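Long-range contact in mandalate racemase/muconate lactonizing enzyme (Unidentified, PDB 4E4U), which is a putative member of the mandelate racemase/muconate lactonizing enzyme family of the enolase superfamily, probably an isomerase whose substrate is not established: residues P67-L73 / C101-I105. Numbering follows the deposited sequence.
Sequences PHHVERL and CWDII
C101 meets P67 directly: its CB lies 3.4 Å from P67 O, and its SG, carried back beside its own backbone N (chi1 -71°), passes along P67 CA, while L73 CD2, from the first turn of helix 70-79, reaches SG more loosely. V70 then brings both methyls to the indole of W102, the two side chains crossing at about a right angle. CG1 comes within 3.8 Å of W102 NE1 in an off-centre CH-pi contact, 30° from the normal of the five-membered ring, and CG2 touches CZ2 of the six-membered ring. W102 NE1 itself has a weak hydrogen bond to E98, one turn earlier. I104 offers its CG2 methyl to the proline ring, 3.8 Å from P67 CG, and its side chain also rests on L28 and T30 of strand 22-30. The extended chain of I105 (chi2 172°) carries CD1 against P67 O (3.5 Å) and H68 CA, with V70 CG1 nearby, while CG1 lies over one face of the H68 imidazole, 4.1 Å from the ring centroid. At that ring's edge, in its plane, a water sits 2.8 Å from H68 NE2 and donates to I105 O. The contact thus joins the approach to helix 70-79 with helix 88-109 in the N-terminal capping domain of the enolase-superfamily fold; K111 of a second subunit also packs on H68. Chemically it is an apolar interface of methyls, a proline ring, one imidazole face and an obliquely met indole, and the direct contacts are van der Waals and CH-pi; its one polar link is the water, which ties imidazole to helix backbone and, together with I105 over the face and an ND1 hydrogen bond just outside the segment, would be expected to hold the ring's orientation.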
# COMPACT_ATOMS: atom_id res chain seq x y z
N PRO A 67 39.17 -9.61 22.06
CA PRO A 67 38.59 -10.24 20.86
C PRO A 67 37.14 -10.69 21.03
O PRO A 67 36.44 -10.86 20.03
CB PRO A 67 39.49 -11.45 20.62
CG PRO A 67 40.12 -11.73 21.95
CD PRO A 67 40.33 -10.37 22.56
N HIS A 68 36.68 -10.90 22.27
CA HIS A 68 35.29 -11.29 22.48
C HIS A 68 34.29 -10.19 22.13
O HIS A 68 33.11 -10.45 21.96
CB HIS A 68 35.06 -11.75 23.92
CG HIS A 68 35.76 -13.02 24.27
ND1 HIS A 68 37.08 -13.05 24.68
CD2 HIS A 68 35.34 -14.31 24.26
CE1 HIS A 68 37.44 -14.30 24.91
NE2 HIS A 68 36.40 -15.08 24.66
N HIS A 69 34.77 -8.95 22.03
CA HIS A 69 33.88 -7.81 21.91
C HIS A 69 33.56 -7.48 20.46
O HIS A 69 33.90 -6.40 19.95
CB HIS A 69 34.45 -6.63 22.70
CG HIS A 69 34.57 -6.91 24.17
ND1 HIS A 69 35.17 -6.05 25.05
CD2 HIS A 69 34.18 -7.99 24.89
CE1 HIS A 69 35.14 -6.58 26.26
NE2 HIS A 69 34.55 -7.76 26.19
N VAL A 70 32.89 -8.41 19.80
CA VAL A 70 32.64 -8.32 18.37
C VAL A 70 31.51 -7.34 18.02
O VAL A 70 31.53 -6.74 16.94
CB VAL A 70 32.41 -9.71 17.72
CG1 VAL A 70 33.69 -10.56 17.80
CG2 VAL A 70 31.24 -10.44 18.37
N GLU A 71 30.53 -7.17 18.90
CA GLU A 71 29.54 -6.10 18.73
C GLU A 71 30.24 -4.75 18.74
O GLU A 71 29.99 -3.90 17.88
CB GLU A 71 28.49 -6.11 19.84
CG GLU A 71 27.48 -7.24 19.77
CD GLU A 71 26.30 -6.94 18.86
OE1 GLU A 71 26.24 -5.83 18.28
OE2 GLU A 71 25.40 -7.80 18.75
N ARG A 72 31.11 -4.56 19.72
CA ARG A 72 31.88 -3.33 19.85
C ARG A 72 32.68 -3.08 18.58
O ARG A 72 32.65 -1.98 18.01
CB ARG A 72 32.81 -3.42 21.05
CG ARG A 72 33.71 -2.21 21.27
CD ARG A 72 35.05 -2.64 21.89
NE ARG A 72 35.83 -3.40 20.92
CZ ARG A 72 36.55 -2.85 19.94
NH1 ARG A 72 36.62 -1.52 19.83
NH2 ARG A 72 37.20 -3.62 19.09
N LEU A 73 33.43 -4.09 18.15
CA LEU A 73 34.23 -3.96 16.94
C LEU A 73 33.40 -3.54 15.73
O LEU A 73 33.75 -2.60 15.02
CB LEU A 73 34.96 -5.27 16.65
CG LEU A 73 35.73 -5.35 15.32
CD1 LEU A 73 36.76 -4.23 15.21
CD2 LEU A 73 36.37 -6.72 15.18
N CYS A 101 38.92 -12.67 15.19
CA CYS A 101 38.53 -12.64 16.60
C CYS A 101 37.75 -13.89 16.98
O CYS A 101 38.01 -14.48 18.03
CB CYS A 101 37.74 -11.37 16.94
SG CYS A 101 38.73 -9.86 16.94
N TRP A 102 36.80 -14.31 16.15
CA TRP A 102 36.07 -15.55 16.43
C TRP A 102 36.99 -16.77 16.47
O TRP A 102 36.80 -17.68 17.28
CB TRP A 102 34.92 -15.77 15.43
CG TRP A 102 33.69 -15.00 15.80
CD1 TRP A 102 33.22 -13.87 15.20
CD2 TRP A 102 32.79 -15.29 16.88
NE1 TRP A 102 32.07 -13.44 15.83
CE2 TRP A 102 31.78 -14.30 16.87
CE3 TRP A 102 32.72 -16.29 17.85
CZ2 TRP A 102 30.73 -14.29 17.79
CZ3 TRP A 102 31.68 -16.28 18.77
CH2 TRP A 102 30.70 -15.28 18.73
N ASP A 103 37.98 -16.81 15.57
CA ASP A 103 38.97 -17.88 15.57
C ASP A 103 39.62 -17.95 16.96
O ASP A 103 39.75 -19.03 17.54
CB ASP A 103 40.01 -17.58 14.48
CG ASP A 103 40.83 -18.80 14.09
OD1 ASP A 103 40.40 -19.96 14.31
OD2 ASP A 103 41.94 -18.60 13.55
N ILE A 104 40.02 -16.80 17.49
CA ILE A 104 40.59 -16.70 18.84
C ILE A 104 39.60 -17.08 19.95
O ILE A 104 39.95 -17.82 20.86
CB ILE A 104 41.17 -15.29 19.06
CG1 ILE A 104 42.44 -15.12 18.23
CG2 ILE A 104 41.45 -15.03 20.54
CD1 ILE A 104 42.84 -13.69 18.01
N ILE A 105 38.36 -16.59 19.85
CA ILE A 105 37.33 -16.93 20.82
C ILE A 105 37.15 -18.46 20.90
O ILE A 105 37.12 -19.04 21.99
CB ILE A 105 35.97 -16.26 20.47
CG1 ILE A 105 36.07 -14.73 20.56
CG2 ILE A 105 34.85 -16.77 21.36
CD1 ILE A 105 34.83 -14.01 20.02
O HOH W 1 36.25 -17.91 24.52